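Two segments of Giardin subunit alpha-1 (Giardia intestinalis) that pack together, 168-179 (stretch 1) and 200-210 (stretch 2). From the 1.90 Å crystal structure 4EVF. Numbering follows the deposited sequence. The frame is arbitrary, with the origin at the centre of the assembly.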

# COMPACT_ATOMS: atom_id res chain seq x y z
N GLN A 168 -1.10 -7.58 30.05
CA GLN A 168 -2.20 -7.05 30.84
C GLN A 168 -3.41 -6.67 29.98
O GLN A 168 -4.41 -6.19 30.51
CB GLN A 168 -1.74 -5.82 31.63
CG GLN A 168 -0.54 -6.10 32.52
CD GLN A 168 0.17 -4.84 32.97
OE1 GLN A 168 -0.43 -3.76 33.04
NE2 GLN A 168 1.46 -4.97 33.28
N LYS A 169 -3.32 -6.88 28.68
CA LYS A 169 -4.36 -6.43 27.75
C LYS A 169 -4.70 -4.95 27.95
O LYS A 169 -5.88 -4.55 27.91
CB LYS A 169 -5.61 -7.30 27.82
CG LYS A 169 -5.38 -8.73 27.36
N ASN A 170 -3.67 -4.15 28.17
CA ASN A 170 -3.82 -2.70 28.16
C ASN A 170 -3.88 -2.21 26.71
O ASN A 170 -2.92 -1.65 26.18
CB ASN A 170 -2.66 -2.04 28.92
CG ASN A 170 -2.78 -0.52 28.94
OD1 ASN A 170 -3.72 0.04 28.39
ND2 ASN A 170 -1.84 0.14 29.60
N THR A 171 -5.02 -2.44 26.06
CA THR A 171 -5.20 -2.10 24.66
C THR A 171 -5.08 -0.60 24.40
O THR A 171 -4.76 -0.19 23.29
CB THR A 171 -6.55 -2.62 24.11
OG1 THR A 171 -7.62 -2.02 24.84
CG2 THR A 171 -6.63 -4.14 24.26
N ALA A 172 -5.33 0.22 25.41
CA ALA A 172 -5.15 1.67 25.22
C ALA A 172 -3.68 1.99 24.93
O ALA A 172 -3.37 2.80 24.05
CB ALA A 172 -5.66 2.45 26.44
N TYR A 173 -2.78 1.34 25.66
CA TYR A 173 -1.33 1.54 25.46
C TYR A 173 -0.93 1.04 24.07
O TYR A 173 -0.08 1.62 23.39
CB TYR A 173 -0.55 0.80 26.54
CG TYR A 173 0.95 1.04 26.54
CD1 TYR A 173 1.53 1.92 27.44
CD2 TYR A 173 1.79 0.37 25.65
CE1 TYR A 173 2.88 2.14 27.46
CE2 TYR A 173 3.15 0.58 25.65
CZ TYR A 173 3.69 1.48 26.56
OH TYR A 173 5.04 1.71 26.59
N LEU A 174 -1.54 -0.08 23.67
CA LEU A 174 -1.25 -0.69 22.38
C LEU A 174 -1.63 0.21 21.21
O LEU A 174 -0.87 0.37 20.26
CB LEU A 174 -1.98 -2.02 22.29
CG LEU A 174 -1.25 -3.31 22.67
CD1 LEU A 174 -0.07 -3.12 23.60
CD2 LEU A 174 -2.25 -4.36 23.19
N ILE A 175 -2.82 0.81 21.30
CA ILE A 175 -3.33 1.66 20.23
C ILE A 175 -2.46 2.90 20.09
O ILE A 175 -2.09 3.31 18.99
CB ILE A 175 -4.80 2.04 20.49
CG1 ILE A 175 -5.70 0.80 20.39
CG2 ILE A 175 -5.27 3.09 19.52
CD1 ILE A 175 -7.06 0.98 21.04
N ASP A 176 -2.12 3.49 21.23
CA ASP A 176 -1.27 4.67 21.24
C ASP A 176 0.14 4.33 20.78
O ASP A 176 0.75 5.07 20.03
CB ASP A 176 -1.23 5.28 22.65
CG ASP A 176 -0.31 6.46 22.73
OD1 ASP A 176 -0.75 7.57 22.37
OD2 ASP A 176 0.86 6.28 23.15
N PHE A 177 0.67 3.19 21.22
CA PHE A 177 2.02 2.80 20.82
C PHE A 177 2.15 2.59 19.31
O PHE A 177 2.98 3.21 18.66
CB PHE A 177 2.49 1.54 21.55
CG PHE A 177 3.83 1.05 21.08
CD1 PHE A 177 3.92 0.14 20.04
CD2 PHE A 177 5.00 1.54 21.65
CE1 PHE A 177 5.15 -0.30 19.59
CE2 PHE A 177 6.22 1.09 21.22
CZ PHE A 177 6.31 0.19 20.19
N PHE A 178 1.33 1.70 18.76
CA PHE A 178 1.40 1.44 17.33
C PHE A 178 0.99 2.66 16.50
O PHE A 178 1.51 2.87 15.40
CB PHE A 178 0.60 0.18 16.97
CG PHE A 178 1.28 -1.09 17.37
CD1 PHE A 178 2.24 -1.66 16.55
CD2 PHE A 178 1.00 -1.69 18.59
CE1 PHE A 178 2.90 -2.82 16.92
CE2 PHE A 178 1.66 -2.83 18.97
CZ PHE A 178 2.60 -3.41 18.14
N GLY A 179 0.11 3.49 17.04
CA GLY A 179 -0.33 4.69 16.33
C GLY A 179 0.62 5.88 16.35
O GLY A 179 0.46 6.80 15.52
N SER A 200 7.59 -12.94 20.04
CA SER A 200 7.88 -11.73 19.28
C SER A 200 6.62 -10.85 19.29
O SER A 200 5.53 -11.30 19.69
CB SER A 200 8.22 -12.10 17.84
OG SER A 200 7.07 -12.65 17.21
N ILE A 201 6.76 -9.62 18.81
CA ILE A 201 5.61 -8.72 18.74
C ILE A 201 4.47 -9.35 17.92
O ILE A 201 3.30 -9.30 18.33
CB ILE A 201 5.97 -7.30 18.19
CG1 ILE A 201 7.10 -6.67 19.03
CG2 ILE A 201 4.77 -6.40 18.24
CD1 ILE A 201 7.36 -5.18 18.73
N GLU A 202 4.80 -9.98 16.79
CA GLU A 202 3.79 -10.61 15.93
C GLU A 202 2.99 -11.68 16.67
O GLU A 202 1.78 -11.81 16.48
CB GLU A 202 4.42 -11.24 14.68
CG GLU A 202 5.50 -10.44 14.00
CD GLU A 202 6.90 -10.78 14.50
OE1 GLU A 202 7.41 -11.88 14.17
OE2 GLU A 202 7.48 -9.95 15.23
N GLN A 203 3.68 -12.49 17.47
CA GLN A 203 3.02 -13.55 18.23
C GLN A 203 2.15 -12.96 19.33
O GLN A 203 1.03 -13.44 19.60
CB GLN A 203 4.07 -14.52 18.80
CG GLN A 203 4.90 -15.17 17.70
CD GLN A 203 6.02 -16.04 18.21
OE1 GLN A 203 6.25 -17.14 17.71
NE2 GLN A 203 6.75 -15.55 19.20
N ALA A 204 2.66 -11.90 19.95
CA ALA A 204 1.90 -11.17 20.96
C ALA A 204 0.59 -10.64 20.39
O ALA A 204 -0.45 -10.77 21.02
CB ALA A 204 2.75 -10.04 21.56
N ILE A 205 0.65 -10.06 19.19
CA ILE A 205 -0.54 -9.56 18.51
C ILE A 205 -1.57 -10.68 18.33
O ILE A 205 -2.76 -10.50 18.56
CB ILE A 205 -0.19 -8.95 17.13
CG1 ILE A 205 0.67 -7.69 17.30
CG2 ILE A 205 -1.44 -8.59 16.36
CD1 ILE A 205 0.99 -7.00 16.00
N ALA A 206 -1.09 -11.85 17.92
CA ALA A 206 -1.97 -12.98 17.67
C ALA A 206 -2.64 -13.46 18.96
O ALA A 206 -3.75 -13.99 18.94
CB ALA A 206 -1.20 -14.11 16.99
N THR A 207 -1.96 -13.26 20.08
CA THR A 207 -2.46 -13.75 21.36
C THR A 207 -3.65 -12.94 21.85
O THR A 207 -4.57 -13.48 22.44
CB THR A 207 -1.37 -13.74 22.45
OG1 THR A 207 -0.34 -14.69 22.13
CG2 THR A 207 -1.97 -14.07 23.80
N ILE A 208 -3.61 -11.63 21.58
CA ILE A 208 -4.62 -10.71 22.10
C ILE A 208 -5.72 -10.34 21.10
O ILE A 208 -6.85 -10.06 21.50
CB ILE A 208 -3.98 -9.42 22.65
CG1 ILE A 208 -5.07 -8.49 23.20
CG2 ILE A 208 -3.19 -8.72 21.55
CD1 ILE A 208 -4.55 -7.34 24.03
N TYR A 209 -5.41 -10.36 19.81
CA TYR A 209 -6.35 -9.92 18.77
C TYR A 209 -6.75 -11.01 17.75
O TYR A 209 -5.96 -11.88 17.42
CB TYR A 209 -5.77 -8.73 18.01
CG TYR A 209 -5.77 -7.43 18.78
CD1 TYR A 209 -6.91 -7.00 19.47
CD2 TYR A 209 -4.64 -6.61 18.82
CE1 TYR A 209 -6.92 -5.80 20.19
CE2 TYR A 209 -4.64 -5.41 19.52
CZ TYR A 209 -5.78 -5.01 20.20
OH TYR A 209 -5.74 -3.80 20.89
N THR A 210 -7.98 -10.93 17.26
CA THR A 210 -8.43 -11.75 16.13
C THR A 210 -9.07 -10.90 15.04
O THR A 210 -9.42 -9.74 15.26
CB THR A 210 -9.47 -12.79 16.58
OG1 THR A 210 -10.61 -12.10 17.13
CG2 THR A 210 -8.88 -13.72 17.64

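What holds the two helices together? Apolar side chains do most of the work, meeting at separated points along two helices whose axes come no closer than 13.2 Å and run at 136° to each other. At one end, Ile208 points toward the first stretch with both chi angles in t, so that its extended chain carries CD1 into a group of three residues. Ile208 CD1 lies 3.9 Å from Leu174 CD2, 3.8 Å from Thr171 CG2 and 3.7 Å from Lys169 CG. Ile208 accordingly gives up more area to the contact than any other residue, and the backbones are nearest here too, with Lys169 CA 7.1 Å from Ile208 CA.

How is the wider gap at the other end bridged? Between Phe178 CA and Ile201 CA the distance has grown to 11.1 Å, and the long reach of a phenylalanine ring spans much of it. Phe178 CZ approaches Ile201 CG2 to 3.7 Å, and the methyl sits at the ring edge, near the ring plane. Ile205 is a looser neighbour: its CB points sideways, but the end of the side chain comes nearer, leaving Ile205 CD1 4.5 Å from Phe178 CZ. All three residues are buried, as suits a contact made by hydrocarbon alone.

Where does a polar group enter the contact? Tyr209, the first residue after its helix to leave helical phi/psi, has a CB that points sideways, yet its ring reaches back so that the hydroxyl lies against the first helix. Tyr209 OH is 3.5 Å from Thr171 CG2 and 4.2 Å from Leu174 CD2, both carbon neighbours; its hydrogen bonding is satisfied elsewhere in the structure. No hydrogen bond joins the two stretches among the modelled atoms, although Lys169 lacks its atoms beyond CG.

Which hydrogen bonds shape the segments that meet? They are local, and two of them cap helix starts, where backbone NH groups lack partners from a preceding turn. Asn170 OD1 accepts from Tyr173 N at 3.2 Å, just ahead of the turn that presents Thr171 and Leu174 toward the second stretch. In that stretch Ser200 OG takes the same role for Gln203 N, through a weak bond of 3.4 Å. Lys169, with its positive phi, ends a preceding helix in a Schellman motif, so the chain turns from one helix into the next right beside Ile208.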